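PDB 3H20: replication protein B from Plasmid RSF1010, which acts as the plasmid's primase, a nucleotidyltransferase that makes the primers from which the RSF1010 plasmid is replicated. Local coordinates for residues A[241-246]-A[280-285]; A[288-291]-A[295-298]. One frame throughout, in Å; residues are numbered along the deposited sequence.

Interaction 1: residues A[241-246]-A[280-285]; sequences KCDFIA and ADYIER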
loop_
_atom_site.group_PDB
_atom_site.type_symbol
_atom_site.label_atom_id
_atom_site.label_comp_id
_atom_site.label_asym_id
_atom_site.label_seq_id
_atom_site.Cartn_x
_atom_site.Cartn_y
_atom_site.Cartn_z
ATOM N N LYS A 241 17.206 -36.469 -23.472
ATOM C CA LYS A 241 17.974 -35.671 -22.518
ATOM C C LYS A 241 17.166 -34.451 -22.073
ATOM O O LYS A 241 17.156 -34.115 -20.891
ATOM C CB LYS A 241 19.315 -35.246 -23.124
ATOM C CG LYS A 241 20.179 -34.373 -22.217
ATOM C CD LYS A 241 21.428 -33.890 -22.948
ATOM C CE LYS A 241 22.273 -32.981 -22.067
ATOM N NZ LYS A 241 22.960 -33.705 -20.953
ATOM N N CYS A 242 16.493 -33.800 -23.024
ATOM C CA CYS A 242 15.570 -32.706 -22.721
ATOM C C CYS A 242 14.536 -33.151 -21.687
ATOM O O CYS A 242 14.321 -32.458 -20.684
ATOM C CB CYS A 242 14.856 -32.210 -23.985
ATOM S SG CYS A 242 15.887 -31.312 -25.166
ATOM N N ASP A 243 13.905 -34.302 -21.934
ATOM C CA ASP A 243 12.957 -34.889 -20.985
ATOM C C ASP A 243 13.600 -35.064 -19.609
ATOM O O ASP A 243 13.007 -34.706 -18.593
ATOM C CB ASP A 243 12.468 -36.260 -21.462
ATOM C CG ASP A 243 11.303 -36.183 -22.453
ATOM O OD1 ASP A 243 10.775 -35.086 -22.734
ATOM O OD2 ASP A 243 10.910 -37.256 -22.954
ATOM N N PHE A 244 14.804 -35.633 -19.588
ATOM C CA PHE A 244 15.508 -35.915 -18.343
ATOM C C PHE A 244 15.719 -34.632 -17.522
ATOM O O PHE A 244 15.464 -34.612 -16.318
ATOM C CB PHE A 244 16.849 -36.599 -18.630
ATOM C CG PHE A 244 17.646 -36.911 -17.397
ATOM C CD1 PHE A 244 17.464 -38.111 -16.723
ATOM C CD2 PHE A 244 18.571 -35.998 -16.900
ATOM C CE1 PHE A 244 18.200 -38.402 -15.574
ATOM C CE2 PHE A 244 19.302 -36.277 -15.748
ATOM C CZ PHE A 244 19.117 -37.483 -15.089
ATOM N N ILE A 245 16.199 -33.578 -18.177
ATOM C CA ILE A 245 16.462 -32.310 -17.488
ATOM C C ILE A 245 15.168 -31.636 -17.006
ATOM O O ILE A 245 15.120 -31.101 -15.894
ATOM C CB ILE A 245 17.315 -31.335 -18.352
ATOM C CG1 ILE A 245 18.683 -31.955 -18.674
ATOM C CG2 ILE A 245 17.490 -30.000 -17.638
ATOM C CD1 ILE A 245 19.557 -31.136 -19.604
ATOM N N ALA A 246 14.128 -31.655 -17.838
ATOM C CA ALA A 246 12.824 -31.119 -17.439
ATOM C C ALA A 246 12.254 -31.904 -16.245
ATOM O O ALA A 246 11.806 -31.310 -15.258
ATOM C CB ALA A 246 11.843 -31.123 -18.626
ATOM N N ALA A 280 5.359 -46.474 -21.813
ATOM C CA ALA A 280 5.341 -46.537 -20.350
ATOM C C ALA A 280 6.718 -46.792 -19.739
ATOM O O ALA A 280 7.070 -46.172 -18.734
ATOM C CB ALA A 280 4.339 -47.584 -19.871
ATOM N N ASP A 281 7.486 -47.689 -20.361
ATOM C CA ASP A 281 8.832 -48.036 -19.894
ATOM C C ASP A 281 9.798 -46.851 -19.938
ATOM O O ASP A 281 10.597 -46.661 -19.014
ATOM C CB ASP A 281 9.402 -49.202 -20.703
ATOM N N TYR A 282 9.728 -46.068 -21.014
ATOM C CA TYR A 282 10.592 -44.900 -21.172
ATOM C C TYR A 282 10.317 -43.854 -20.091
ATOM O O TYR A 282 11.257 -43.323 -19.499
ATOM C CB TYR A 282 10.479 -44.298 -22.581
ATOM C CG TYR A 282 11.088 -42.915 -22.701
ATOM C CD1 TYR A 282 12.471 -42.726 -22.624
ATOM C CD2 TYR A 282 10.281 -41.794 -22.882
ATOM C CE1 TYR A 282 13.031 -41.455 -22.717
ATOM C CE2 TYR A 282 10.831 -40.519 -22.984
ATOM C CZ TYR A 282 12.204 -40.358 -22.902
ATOM O OH TYR A 282 12.748 -39.098 -22.994
ATOM N N ILE A 283 9.036 -43.581 -19.831
ATOM C CA ILE A 283 8.623 -42.657 -18.759
ATOM C C ILE A 283 9.117 -43.129 -17.381
ATOM O O ILE A 283 9.730 -42.357 -16.638
ATOM C CB ILE A 283 7.081 -42.475 -18.713
ATOM C CG1 ILE A 283 6.570 -41.785 -19.982
ATOM C CG2 ILE A 283 6.664 -41.672 -17.482
ATOM C CD1 ILE A 283 5.053 -41.870 -20.176
ATOM N N GLU A 284 8.841 -44.394 -17.057
ATOM C CA GLU A 284 9.216 -45.000 -15.777
ATOM C C GLU A 284 10.720 -44.909 -15.527
ATOM O O GLU A 284 11.149 -44.564 -14.428
ATOM C CB GLU A 284 8.735 -46.466 -15.728
ATOM C CG GLU A 284 9.497 -47.394 -14.759
ATOM C CD GLU A 284 9.033 -47.296 -13.308
ATOM O OE1 GLU A 284 7.829 -47.498 -13.040
ATOM O OE2 GLU A 284 9.881 -47.043 -12.427
ATOM N N ARG A 285 11.509 -45.219 -16.553
ATOM C CA ARG A 285 12.965 -45.172 -16.452
ATOM C C ARG A 285 13.471 -43.736 -16.305
ATOM O O ARG A 285 14.356 -43.463 -15.484
ATOM C CB ARG A 285 13.603 -45.870 -17.657
ATOM C CG ARG A 285 15.117 -46.026 -17.575
ATOM C CD ARG A 285 15.631 -47.195 -18.425
ATOM N NE ARG A 285 14.999 -47.271 -19.745
ATOM C CZ ARG A 285 15.286 -46.478 -20.777
ATOM N NH1 ARG A 285 16.199 -45.519 -20.662
ATOM N NH2 ARG A 285 14.641 -46.633 -21.924
#

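Interaction 2: residues A[288-291]-A[295-298]; sequences SKVM and SVQL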
loop_
_atom_site.group_PDB
_atom_site.type_symbol
_atom_site.label_atom_id
_atom_site.label_comp_id
_atom_site.label_asym_id
_atom_site.label_seq_id
_atom_site.Cartn_x
_atom_site.Cartn_y
_atom_site.Cartn_z
ATOM N N SER A 288 12.595 -42.750 -12.822
ATOM C CA SER A 288 13.440 -43.518 -11.899
ATOM C C SER A 288 14.844 -42.921 -11.780
ATOM O O SER A 288 15.347 -42.739 -10.676
ATOM C CB SER A 288 13.522 -44.991 -12.309
ATOM O OG SER A 288 14.205 -45.757 -11.327
ATOM N N LYS A 289 15.450 -42.606 -12.922
ATOM C CA LYS A 289 16.807 -42.056 -12.967
ATOM C C LYS A 289 16.885 -40.715 -12.257
ATOM O O LYS A 289 17.822 -40.454 -11.510
ATOM C CB LYS A 289 17.287 -41.909 -14.411
ATOM C CG LYS A 289 17.703 -43.224 -15.060
ATOM C CD LYS A 289 18.725 -43.006 -16.180
ATOM C CE LYS A 289 18.196 -42.097 -17.293
ATOM N NZ LYS A 289 19.113 -42.096 -18.490
ATOM N N VAL A 290 15.878 -39.884 -12.494
ATOM C CA VAL A 290 15.759 -38.571 -11.878
ATOM C C VAL A 290 15.647 -38.670 -10.348
ATOM O O VAL A 290 16.341 -37.950 -9.625
ATOM C CB VAL A 290 14.551 -37.819 -12.509
ATOM C CG1 VAL A 290 13.981 -36.758 -11.578
ATOM C CG2 VAL A 290 14.963 -37.233 -13.860
ATOM N N MET A 291 14.800 -39.582 -9.864
ATOM C CA MET A 291 14.554 -39.725 -8.424
ATOM C C MET A 291 15.771 -40.273 -7.661
ATOM O O MET A 291 15.881 -40.076 -6.450
ATOM C CB MET A 291 13.314 -40.588 -8.150
ATOM C CG MET A 291 11.961 -39.974 -8.599
ATOM S SD MET A 291 11.650 -38.309 -7.938
ATOM C CE MET A 291 10.004 -37.981 -8.581
ATOM N N SER A 295 20.984 -34.653 -6.216
ATOM C CA SER A 295 20.439 -33.300 -6.381
ATOM C C SER A 295 18.935 -33.253 -6.140
ATOM O O SER A 295 18.443 -32.384 -5.425
ATOM C CB SER A 295 20.774 -32.737 -7.769
ATOM O OG SER A 295 20.185 -33.521 -8.798
ATOM N N VAL A 296 18.218 -34.212 -6.722
ATOM C CA VAL A 296 16.769 -34.289 -6.612
ATOM C C VAL A 296 16.366 -34.687 -5.195
ATOM O O VAL A 296 15.492 -34.052 -4.604
ATOM C CB VAL A 296 16.180 -35.262 -7.670
ATOM C CG1 VAL A 296 14.694 -35.477 -7.452
ATOM C CG2 VAL A 296 16.432 -34.713 -9.057
ATOM N N GLN A 297 17.044 -35.695 -4.648
ATOM C CA GLN A 297 16.801 -36.158 -3.279
ATOM C C GLN A 297 16.988 -35.054 -2.234
ATOM O O GLN A 297 16.149 -34.904 -1.330
ATOM C CB GLN A 297 17.678 -37.376 -2.947
ATOM C CG GLN A 297 17.181 -38.679 -3.580
ATOM C CD GLN A 297 18.086 -39.864 -3.298
ATOM O OE1 GLN A 297 19.114 -39.739 -2.618
ATOM N NE2 GLN A 297 17.712 -41.025 -3.823
ATOM N N LEU A 298 18.067 -34.290 -2.356
ATOM C CA LEU A 298 18.332 -33.163 -1.446
ATOM C C LEU A 298 17.322 -32.017 -1.599
ATOM O O LEU A 298 16.812 -31.498 -0.599
ATOM C CB LEU A 298 19.778 -32.649 -1.594
ATOM C CG LEU A 298 20.219 -31.514 -0.649
ATOM C CD1 LEU A 298 20.059 -31.908 0.832
ATOM C CD2 LEU A 298 21.650 -31.066 -0.923
#

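Interaction 1: residues A[241-246]-A[280-285]
Y282 on helix 279-291 reaches across to D243 on helix 239-252, and this pair carries the contact between residues 241-246 and 280-285. The walk along the second segment begins at this tyrosine. Its ring carbon CG stands anti to the backbone N (chi1 166°), and this leaves the ring reaching across the gap to D243. The OH end arrives at the carboxylate, where Y282 OH donates a hydrogen bond of 2.6 Å to D243 OD2. The acceptor lies at the ring edge, in the ring plane. Carboxylate and ring are turned 39° apart, and the hydroxyl meets OD2 on its anti side, 23° out of the carboxylate plane. Y282 OH also lies 3.2 Å from D243 CB. The ring packs on M264, A270 and L271 as well. One residue on, I283 leaves its backbone away from residues 241-246, and its side chain packs on A265 and L271.

The helices stay apart here, with 9.2 Å between the CA atoms of D243 and I283. D243 is buried, and its carboxylate is also hydrogen-bonded to Y224 through OD1 and to S268 through OD2. Three hydroxyls, from Y224, S268 and Y282, thus bond to one buried carboxylate in the C-terminal helical domain and are likely to stabilise its negative charge.

Interaction 2: residues A[288-291]-A[295-298]
V296 sets its two methyl groups against V290 and M291 where two consecutive helices of the C-terminal helical bundle are joined by a short link. Here helix 279-291 ends and helix 294-304 begins. The nearest CA atoms, those of M291 and V296, are 6.1 Å apart.

The side chain of V296 leaves its backbone toward the first segment, and its two branches divide the work. CG2 faces V290, with V296 CG2 4.1 Å from V290 CG1. CG1 faces the methionine, with V296 CG1 4.2 Å from M291 SD. Both pairs of side chains meet at a slant. M291 starts out away from the second segment, but its chain bends at chi2 (-54°), and the sulfur is the atom that meets the valine methyl. A backbone group also touches the valine: V290 O is 3.3 Å from V296 CB, in contact with it rather than bonded to it. V290 and V296 are buried, and helix 239-252 lies against both: A251 touches V290, and Q248 and S252 touch V296. An alanine in place of V296 would remove both methyls and would probably leave V290 CG1 and M291 SD without their apolar partners, opening a gap between the helices.

The exposed Q297 works at the margin. Its chain runs extended beyond CG and carries the amide to the end of the first helix. There Q297 NE2 gives a weak hydrogen bond to M291 O, 3.3 Å long and bent to 139° at the hydrogen.

In the fold
Both contacts lie in the C-terminal helical part of the chain, which follows the N-terminal sheets and the long helix 179-206. After helix 220-234 comes helix 239-252, which carries the first segment of interaction 1. The chain then passes through helices 257-267 and 269-272 to helix 279-291, where interaction 1 closes a loop of 33 residues. Interaction 2 opens further along that same helix and closes after three residues, on helix 294-304. The two neither nest nor cross; their centres are about 12 Å apart. F244, on segment 241-246, packs against K289 and V290 on segment 288-291. Helix 239-252 is thus a partner in interaction 1 and a neighbour of interaction 2, and joins the last two helices to the bundle.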